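Local coordinates for protein ribosome-binding factor A (Thermus thermophilus, PDB 2DYJ) that assists the late maturation of the 30S ribosomal subunit, binding free 30S particles and being required for efficient processing of 16S rRNA, at residues 46-51 / 86-91; 65-70 / 82-87. One frame throughout, in Å; residues are numbered along the deposited sequence.

Contact 1 of 2, residues 46-51 / 86-91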
ATOM      1  N   SER A  46       3.150   5.637   3.177  1.00 10.58           N
ATOM      2  CA  SER A  46       3.503   5.858   1.772  1.00  9.33           C
ATOM      3  C   SER A  46       3.834   4.469   1.270  1.00 13.81           C
ATOM      4  O   SER A  46       4.636   3.762   1.883  1.00 12.33           O
ATOM      5  CB  SER A  46       4.726   6.769   1.654  1.00 11.33           C
ATOM      6  OG  SER A  46       4.404   8.074   2.092  1.00 14.45           O
ATOM      7  N   VAL A  47       3.225   4.091   0.150  1.00  9.92           N
ATOM      8  CA  VAL A  47       3.379   2.758  -0.433  1.00 11.39           C
ATOM      9  C   VAL A  47       4.001   2.906  -1.806  1.00  8.21           C
ATOM     10  O   VAL A  47       3.414   3.518  -2.686  1.00 11.94           O
ATOM     11  CB  VAL A  47       1.990   2.091  -0.574  1.00 12.01           C
ATOM     12  CG1 VAL A  47       2.144   0.655  -1.079  1.00 12.96           C
ATOM     13  CG2 VAL A  47       1.241   2.121   0.782  1.00 12.29           C
ATOM     14  N   TYR A  48       5.201   2.363  -1.975  1.00 16.57           N
ATOM     15  CA  TYR A  48       5.938   2.482  -3.239  1.00 15.16           C
ATOM     16  C   TYR A  48       5.752   1.220  -4.076  1.00 14.35           C
ATOM     17  O   TYR A  48       6.091   0.123  -3.649  1.00 14.92           O
ATOM     18  CB  TYR A  48       7.409   2.732  -2.917  1.00 13.14           C
ATOM     19  CG  TYR A  48       7.614   3.963  -2.056  1.00 14.08           C
ATOM     20  CD1 TYR A  48       7.711   5.238  -2.620  1.00 11.25           C
ATOM     21  CD2 TYR A  48       7.622   3.863  -0.665  1.00 12.47           C
ATOM     22  CE1 TYR A  48       7.799   6.379  -1.808  1.00 15.83           C
ATOM     23  CE2 TYR A  48       7.714   4.993   0.146  1.00 12.99           C
ATOM     24  CZ  TYR A  48       7.800   6.241  -0.426  1.00 16.83           C
ATOM     25  OH  TYR A  48       7.885   7.339   0.398  1.00 16.37           O
ATOM     26  N   VAL A  49       5.223   1.384  -5.283  1.00 13.04           N
ATOM     27  CA  VAL A  49       4.930   0.226  -6.112  1.00 13.20           C
ATOM     28  C   VAL A  49       5.577   0.187  -7.488  1.00 17.36           C
ATOM     29  O   VAL A  49       5.895   1.228  -8.069  1.00 17.03           O
ATOM     30  CB  VAL A  49       3.407   0.112  -6.318  1.00 18.00           C
ATOM     31  CG1 VAL A  49       2.722  -0.040  -4.983  1.00 15.04           C
ATOM     32  CG2 VAL A  49       2.878   1.367  -7.032  1.00 13.86           C
ATOM     33  N   GLU A  50       5.756  -1.029  -7.998  1.00 17.81           N
ATOM     34  CA  GLU A  50       6.308  -1.226  -9.342  1.00 19.78           C
ATOM     35  C   GLU A  50       5.168  -1.757 -10.218  1.00 15.83           C
ATOM     36  O   GLU A  50       4.693  -2.880 -10.025  1.00 14.34           O
ATOM     37  CB  GLU A  50       7.457  -2.247  -9.336  1.00 17.11           C
ATOM     38  CG  GLU A  50       7.919  -2.645 -10.769  1.00 22.17           C
ATOM     39  CD  GLU A  50       8.890  -3.833 -10.811  1.00 29.35           C
ATOM     40  OE1 GLU A  50       8.975  -4.579  -9.817  1.00 32.03           O
ATOM     41  OE2 GLU A  50       9.560  -4.038 -11.852  1.00 31.10           O
ATOM     42  N   ALA A  51       4.714  -0.945 -11.163  1.00 16.01           N
ATOM     43  CA  ALA A  51       3.634  -1.367 -12.048  1.00 18.47           C
ATOM     44  C   ALA A  51       4.215  -2.033 -13.276  1.00 22.51           C
ATOM     45  O   ALA A  51       5.316  -1.708 -13.716  1.00 21.29           O
ATOM     46  CB  ALA A  51       2.780  -0.167 -12.469  1.00 17.62           C
ATOM     47  N   GLU A  86      -0.921   6.415   0.775  1.00 10.27           N
ATOM     48  CA  GLU A  86      -0.525   7.293  -0.317  1.00 11.51           C
ATOM     49  C   GLU A  86       0.259   6.381  -1.260  1.00 11.53           C
ATOM     50  O   GLU A  86       1.194   5.711  -0.824  1.00 12.26           O
ATOM     51  CB  GLU A  86       0.374   8.410   0.211  1.00 15.95           C
ATOM     52  CG  GLU A  86       0.910   9.315  -0.875  1.00 17.15           C
ATOM     53  CD  GLU A  86       2.006  10.236  -0.372  1.00 22.51           C
ATOM     54  OE1 GLU A  86       2.642   9.905   0.654  1.00 17.18           O
ATOM     55  OE2 GLU A  86       2.243  11.277  -1.021  1.00 21.79           O
ATOM     56  N   PHE A  87      -0.117   6.337  -2.540  1.00 10.41           N
ATOM     57  CA  PHE A  87       0.578   5.451  -3.466  1.00 10.40           C
ATOM     58  C   PHE A  87       1.528   6.212  -4.369  1.00 12.69           C
ATOM     59  O   PHE A  87       1.136   7.179  -5.023  1.00 10.43           O
ATOM     60  CB  PHE A  87      -0.443   4.682  -4.278  1.00 12.75           C
ATOM     61  CG  PHE A  87      -1.351   3.845  -3.415  1.00  9.51           C
ATOM     62  CD1 PHE A  87      -0.931   2.610  -2.948  1.00  8.10           C
ATOM     63  CD2 PHE A  87      -2.612   4.323  -3.047  1.00 11.53           C
ATOM     64  CE1 PHE A  87      -1.768   1.836  -2.110  1.00 13.86           C
ATOM     65  CE2 PHE A  87      -3.459   3.562  -2.211  1.00  9.25           C
ATOM     66  CZ  PHE A  87      -3.028   2.320  -1.748  1.00 14.16           C
ATOM     67  N   LEU A  88       2.774   5.748  -4.399  1.00 12.06           N
ATOM     68  CA  LEU A  88       3.823   6.395  -5.186  1.00 10.70           C
ATOM     69  C   LEU A  88       4.589   5.400  -6.048  1.00 11.93           C
ATOM     70  O   LEU A  88       4.605   4.203  -5.781  1.00 13.26           O
ATOM     71  CB  LEU A  88       4.819   7.085  -4.237  1.00 12.46           C
ATOM     72  CG  LEU A  88       4.212   8.134  -3.284  1.00 13.78           C
ATOM     73  CD1 LEU A  88       5.169   8.466  -2.155  1.00 22.60           C
ATOM     74  CD2 LEU A  88       3.874   9.393  -4.077  1.00 24.16           C
ATOM     75  N   PRO A  89       5.242   5.893  -7.111  1.00 17.36           N
ATOM     76  CA  PRO A  89       6.021   5.018  -7.994  1.00 17.82           C
ATOM     77  C   PRO A  89       7.254   4.523  -7.222  1.00 16.44           C
ATOM     78  O   PRO A  89       7.740   5.225  -6.319  1.00 16.16           O
ATOM     79  CB  PRO A  89       6.387   5.941  -9.151  1.00 20.12           C
ATOM     80  CG  PRO A  89       6.490   7.285  -8.479  1.00 23.66           C
ATOM     81  CD  PRO A  89       5.263   7.285  -7.589  1.00 18.38           C
ATOM     82  N   TRP A  90       7.753   3.334  -7.569  1.00 18.88           N
ATOM     83  CA  TRP A  90       8.905   2.761  -6.873  1.00 20.10           C
ATOM     84  C   TRP A  90      10.145   3.630  -6.904  1.00 22.08           C
ATOM     85  O   TRP A  90      10.977   3.555  -6.004  1.00 23.18           O
ATOM     86  CB  TRP A  90       9.279   1.377  -7.431  1.00 28.11           C
ATOM     87  CG  TRP A  90       9.995   1.409  -8.766  1.00 37.86           C
ATOM     88  CD1 TRP A  90       9.418   1.473 -10.004  1.00 41.92           C
ATOM     89  CD2 TRP A  90      11.420   1.386  -8.989  1.00 40.27           C
ATOM     90  NE1 TRP A  90      10.390   1.490 -10.981  1.00 45.61           N
ATOM     91  CE2 TRP A  90      11.625   1.438 -10.388  1.00 44.41           C
ATOM     92  CE3 TRP A  90      12.541   1.322  -8.142  1.00 43.51           C
ATOM     93  CZ2 TRP A  90      12.909   1.430 -10.965  1.00 44.43           C
ATOM     94  CZ3 TRP A  90      13.823   1.314  -8.717  1.00 36.47           C
ATOM     95  CH2 TRP A  90      13.989   1.368 -10.114  1.00 41.37           C
ATOM     96  N   ARG A  91      10.288   4.452  -7.931  1.00 20.93           N
ATOM     97  CA  ARG A  91      11.470   5.297  -8.007  1.00 24.68           C
ATOM     98  C   ARG A  91      11.518   6.304  -6.860  1.00 25.60           C
ATOM     99  O   ARG A  91      12.584   6.783  -6.476  1.00 27.70           O
ATOM    100  CB  ARG A  91      11.516   6.018  -9.349  1.00 23.33           C
ATOM    101  CG  ARG A  91      10.355   6.946  -9.607  1.00 27.41           C
ATOM    102  CD  ARG A  91      10.588   7.778 -10.881  1.00 21.50           C
ATOM    103  NE  ARG A  91       9.502   8.730 -11.077  1.00 21.66           N
ATOM    104  CZ  ARG A  91       8.320   8.419 -11.600  1.00 18.61           C
ATOM    105  NH1 ARG A  91       8.074   7.180 -11.996  1.00 21.59           N
ATOM    106  NH2 ARG A  91       7.376   9.342 -11.693  1.00 18.64           N
TER

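Contact 2 of 2, residues 65-70 / 82-87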
ATOM      1  N   ALA A  65      -8.957   2.386  -4.637  1.00 14.95           N
ATOM      2  CA  ALA A  65      -9.190   1.275  -3.725  1.00 16.42           C
ATOM      3  C   ALA A  65      -8.724   1.571  -2.310  1.00 17.04           C
ATOM      4  O   ALA A  65      -8.775   0.691  -1.459  1.00 13.79           O
ATOM      5  CB  ALA A  65      -8.451   0.018  -4.235  1.00 17.96           C
ATOM      6  N   GLU A  66      -8.295   2.804  -2.041  1.00 11.34           N
ATOM      7  CA  GLU A  66      -7.733   3.126  -0.724  1.00 14.85           C
ATOM      8  C   GLU A  66      -8.619   2.789   0.458  1.00 15.15           C
ATOM      9  O   GLU A  66      -8.148   2.233   1.439  1.00 10.74           O
ATOM     10  CB  GLU A  66      -7.299   4.609  -0.650  1.00 14.84           C
ATOM     11  CG  GLU A  66      -6.358   4.942   0.532  1.00 15.13           C
ATOM     12  CD  GLU A  66      -7.068   5.438   1.797  1.00 16.03           C
ATOM     13  OE1 GLU A  66      -6.375   5.637   2.819  1.00 16.95           O
ATOM     14  OE2 GLU A  66      -8.301   5.633   1.790  1.00 15.38           O
ATOM     15  N   ARG A  67      -9.900   3.106   0.379  1.00 18.61           N
ATOM     16  CA  ARG A  67     -10.755   2.805   1.517  1.00 17.33           C
ATOM     17  C   ARG A  67     -10.931   1.319   1.765  1.00 16.58           C
ATOM     18  O   ARG A  67     -10.886   0.888   2.919  1.00 19.16           O
ATOM     19  CB  ARG A  67     -12.100   3.520   1.380  1.00 15.11           C
ATOM     20  CG  ARG A  67     -11.935   5.025   1.526  1.00 24.29           C
ATOM     21  CD  ARG A  67     -13.254   5.693   1.838  1.00 29.21           C
ATOM     22  NE  ARG A  67     -13.039   7.061   2.288  1.00 32.02           N
ATOM     23  CZ  ARG A  67     -14.012   7.881   2.658  1.00 39.64           C
ATOM     24  NH1 ARG A  67     -15.273   7.464   2.631  1.00 33.34           N
ATOM     25  NH2 ARG A  67     -13.720   9.118   3.046  1.00 35.87           N
ATOM     26  N   ARG A  68     -11.096   0.536   0.694  1.00 17.54           N
ATOM     27  CA  ARG A  68     -11.249  -0.917   0.814  1.00 16.62           C
ATOM     28  C   ARG A  68      -9.944  -1.539   1.300  1.00 17.14           C
ATOM     29  O   ARG A  68      -9.948  -2.520   2.041  1.00 12.48           O
ATOM     30  CB  ARG A  68     -11.618  -1.543  -0.540  1.00 19.21           C
ATOM     31  CG  ARG A  68     -12.809  -0.892  -1.227  1.00 33.49           C
ATOM     32  CD  ARG A  68     -12.751  -1.099  -2.746  1.00 42.05           C
ATOM     33  NE  ARG A  68     -13.659  -0.195  -3.445  1.00 51.90           N
ATOM     34  CZ  ARG A  68     -13.486   0.239  -4.691  1.00 54.40           C
ATOM     35  NH1 ARG A  68     -12.423  -0.148  -5.395  1.00 45.23           N
ATOM     36  NH2 ARG A  68     -14.375   1.069  -5.232  1.00 53.00           N
ATOM     37  N   LEU A  69      -8.810  -0.978   0.893  1.00 12.52           N
ATOM     38  CA  LEU A  69      -7.534  -1.537   1.324  1.00  9.49           C
ATOM     39  C   LEU A  69      -7.274  -1.238   2.792  1.00 12.00           C
ATOM     40  O   LEU A  69      -6.741  -2.094   3.513  1.00 11.85           O
ATOM     41  CB  LEU A  69      -6.376  -0.988   0.474  1.00 10.10           C
ATOM     42  CG  LEU A  69      -6.259  -1.556  -0.940  1.00 12.05           C
ATOM     43  CD1 LEU A  69      -5.187  -0.790  -1.741  1.00 10.08           C
ATOM     44  CD2 LEU A  69      -5.908  -3.030  -0.855  1.00 17.67           C
ATOM     45  N   VAL A  70      -7.654  -0.043   3.256  1.00  6.64           N
ATOM     46  CA  VAL A  70      -7.432   0.268   4.659  1.00 11.46           C
ATOM     47  C   VAL A  70      -8.344  -0.622   5.513  1.00 16.06           C
ATOM     48  O   VAL A  70      -7.951  -1.090   6.585  1.00 13.14           O
ATOM     49  CB  VAL A  70      -7.665   1.770   4.948  1.00 14.17           C
ATOM     50  CG1 VAL A  70      -7.653   2.035   6.450  1.00 14.58           C
ATOM     51  CG2 VAL A  70      -6.526   2.589   4.298  1.00  7.64           C
ATOM     52  N   LEU A  82      -5.818   2.869  11.749  1.00 21.00           N
ATOM     53  CA  LEU A  82      -4.908   2.504  10.663  1.00 19.42           C
ATOM     54  C   LEU A  82      -4.465   3.740   9.872  1.00 20.19           C
ATOM     55  O   LEU A  82      -5.196   4.712   9.767  1.00 17.49           O
ATOM     56  CB  LEU A  82      -5.581   1.509   9.707  1.00 20.78           C
ATOM     57  CG  LEU A  82      -5.602   0.022  10.086  1.00 23.59           C
ATOM     58  CD1 LEU A  82      -4.182  -0.520  10.071  1.00 25.36           C
ATOM     59  CD2 LEU A  82      -6.231  -0.161  11.460  1.00 24.50           C
ATOM     60  N   PRO A  83      -3.249   3.715   9.316  1.00 17.57           N
ATOM     61  CA  PRO A  83      -2.841   4.899   8.556  1.00 15.78           C
ATOM     62  C   PRO A  83      -3.590   4.954   7.239  1.00 16.81           C
ATOM     63  O   PRO A  83      -4.113   3.932   6.764  1.00 15.08           O
ATOM     64  CB  PRO A  83      -1.351   4.673   8.337  1.00 13.78           C
ATOM     65  CG  PRO A  83      -1.231   3.190   8.277  1.00 21.99           C
ATOM     66  CD  PRO A  83      -2.170   2.710   9.365  1.00 20.46           C
ATOM     67  N   ARG A  84      -3.670   6.140   6.649  1.00 11.53           N
ATOM     68  CA  ARG A  84      -4.318   6.251   5.354  1.00 15.09           C
ATOM     69  C   ARG A  84      -3.182   5.976   4.393  1.00 14.63           C
ATOM     70  O   ARG A  84      -2.026   6.120   4.770  1.00 14.95           O
ATOM     71  CB  ARG A  84      -4.912   7.645   5.137  1.00 12.74           C
ATOM     72  CG  ARG A  84      -5.971   7.999   6.181  1.00 15.35           C
ATOM     73  CD  ARG A  84      -6.898   6.812   6.501  1.00 11.03           C
ATOM     74  NE  ARG A  84      -7.630   6.320   5.332  1.00 10.84           N
ATOM     75  CZ  ARG A  84      -8.777   5.636   5.425  1.00 23.80           C
ATOM     76  NH1 ARG A  84      -9.293   5.380   6.623  1.00 18.82           N
ATOM     77  NH2 ARG A  84      -9.413   5.207   4.339  1.00 16.96           N
ATOM     78  N   LEU A  85      -3.496   5.582   3.163  1.00 13.88           N
ATOM     79  CA  LEU A  85      -2.459   5.210   2.202  1.00 11.23           C
ATOM     80  C   LEU A  85      -2.201   6.200   1.081  1.00 11.69           C
ATOM     81  O   LEU A  85      -3.138   6.736   0.500  1.00  9.35           O
ATOM     82  CB  LEU A  85      -2.828   3.872   1.571  1.00  9.61           C
ATOM     83  CG  LEU A  85      -3.335   2.858   2.616  1.00 15.22           C
ATOM     84  CD1 LEU A  85      -3.936   1.603   1.931  1.00 13.80           C
ATOM     85  CD2 LEU A  85      -2.158   2.462   3.504  1.00 11.19           C
ATOM     86  N   GLU A  86      -0.921   6.415   0.775  1.00 10.27           N
ATOM     87  CA  GLU A  86      -0.525   7.293  -0.317  1.00 11.51           C
ATOM     88  C   GLU A  86       0.259   6.381  -1.260  1.00 11.53           C
ATOM     89  O   GLU A  86       1.194   5.711  -0.824  1.00 12.26           O
ATOM     90  CB  GLU A  86       0.374   8.410   0.211  1.00 15.95           C
ATOM     91  CG  GLU A  86       0.910   9.315  -0.875  1.00 17.15           C
ATOM     92  CD  GLU A  86       2.006  10.236  -0.372  1.00 22.51           C
ATOM     93  OE1 GLU A  86       2.642   9.905   0.654  1.00 17.18           O
ATOM     94  OE2 GLU A  86       2.243  11.277  -1.021  1.00 21.79           O
ATOM     95  N   PHE A  87      -0.117   6.337  -2.540  1.00 10.41           N
ATOM     96  CA  PHE A  87       0.578   5.451  -3.466  1.00 10.40           C
ATOM     97  C   PHE A  87       1.528   6.212  -4.369  1.00 12.69           C
ATOM     98  O   PHE A  87       1.136   7.179  -5.023  1.00 10.43           O
ATOM     99  CB  PHE A  87      -0.443   4.682  -4.278  1.00 12.75           C
ATOM    100  CG  PHE A  87      -1.351   3.845  -3.415  1.00  9.51           C
ATOM    101  CD1 PHE A  87      -0.931   2.610  -2.948  1.00  8.10           C
ATOM    102  CD2 PHE A  87      -2.612   4.323  -3.047  1.00 11.53           C
ATOM    103  CE1 PHE A  87      -1.768   1.836  -2.110  1.00 13.86           C
ATOM    104  CE2 PHE A  87      -3.459   3.562  -2.211  1.00  9.25           C
ATOM    105  CZ  PHE A  87      -3.028   2.320  -1.748  1.00 14.16           C
TER

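Contact 1 of 2, residues 46-51 / 86-91
Val47 and Phe87, with Tyr48 and Leu88 on the other face, pair the two parallel strands of the small KH-like sheet of this RbfA-family protein; strand 44-50 is the middle strand and strand 84-89 an outer one. The tight part is the backbone ladder. Val47 N bonds to Glu86 O at 2.8 Å, Leu88 N to Val47 O, and Val49 N to Leu88 O at 2.9 Å. On the helix-covered face, Val47 and Phe87 lie side by side, Val47 CB standing 3.8 Å from Phe87 CD1, while Leu62 of helix 55-64 packs on Phe87. On the other face the Tyr48 ring runs alongside Leu88. Its CG is anti to the carbonyl carbon (chi1 -57°), and its CE1 comes within 3.4 Å of Leu88 CD1; Pro89 O sits at the ring edge, in plane, 3.7 Å from Tyr48 CD1. An alanine in place of Tyr48 would probably leave Leu88 CD1 without its aromatic neighbour and open a gap beside Ala92, Ser93 and Pro94, which also touch this side chain. The far end is looser and more exposed. Past Val49 and Pro89, whose side chains diverge, Trp90 N makes a weak bond to Val49 O (124° at the hydrogen), and the exposed indole touches the exposed Glu50 through CD1, 4.3 Å from Glu50 CB. At the opposite end Glu86, partly exposed and extended beyond CG, brings its carboxylate to Ser46, whose OG donates to Glu86 OE1 at 2.9 Å, nearly along its C-O axis.

Contact 2 of 2, residues 65-70 / 82-87
Glu66 and Arg84 meet at the outer edge of a helix-on-sheet packing in the KH-like fold, where helix 66-74 lies across strand 84-89; the axes of segments 66-70 and 84-87 approach to 8.4 Å at 127°. The main bump is Val70, whose two methyls fit different hollows. CG2 slides past Leu85 in the opposite direction, 3.6 Å from Leu85 CG, while CG1 fills the angle between Leu82 CB and Arg84, lying 3.7 Å above the guanidinium plane, offset toward its rim. Leu85 CD1 in turn pushes between Val70 CG2 and Leu69 CB, and Leu16 of helix 5-21 adds to its surroundings. Further along the strand, Leu69 CD1 reaches Phe87 CZ at 3.8 Å. Pro83 O is buried beside Val70 without a hydrogen-bond partner. Glu66 CG packs against Leu85 CB at 3.8 Å. Beyond it, the bend at chi2 turns CD toward Arg84. Arg84, curled at chi2 and chi3, grips the carboxylate side-on with NE and NH2, the two planes 42° apart. Two donors hold OE1: Arg84 NE on its syn lone pair and Leu85 N on its anti lone pair, so the carboxylate rotation is fixed by backbone and side chain together. Its negative charge probably also offsets the nearness of Arg67 to Arg84. The straightest bond runs from Arg84 NH2 to Glu66 OE2, 2.8 Å at 176°, in the guanidinium plane.

How the contacts relate
Contact 1 and contact 2 share Glu86 and Phe87 on strand 84-89, and their centres lie about 13 Å apart. Contact 1 joins that strand to its neighbour in the sheet, strand 44-50; contact 2 covers its earlier part with helix 66-74. Alternation along the strand divides the work. Phe87 takes part in both, its ring being touched by Val47 from the sheet and by Leu69 from the helix, with Leu59, Leu62 and Ser63 of helix 55-64 around it. Glu86 turns the other way and serves contact 1 alone. Leu45 continues the pairing back toward Arg84 and Glu86. Strand 84-89, an outer strand of the sheet, thus carries both the strand pairing and the helix packing of this rRNA-binding protein.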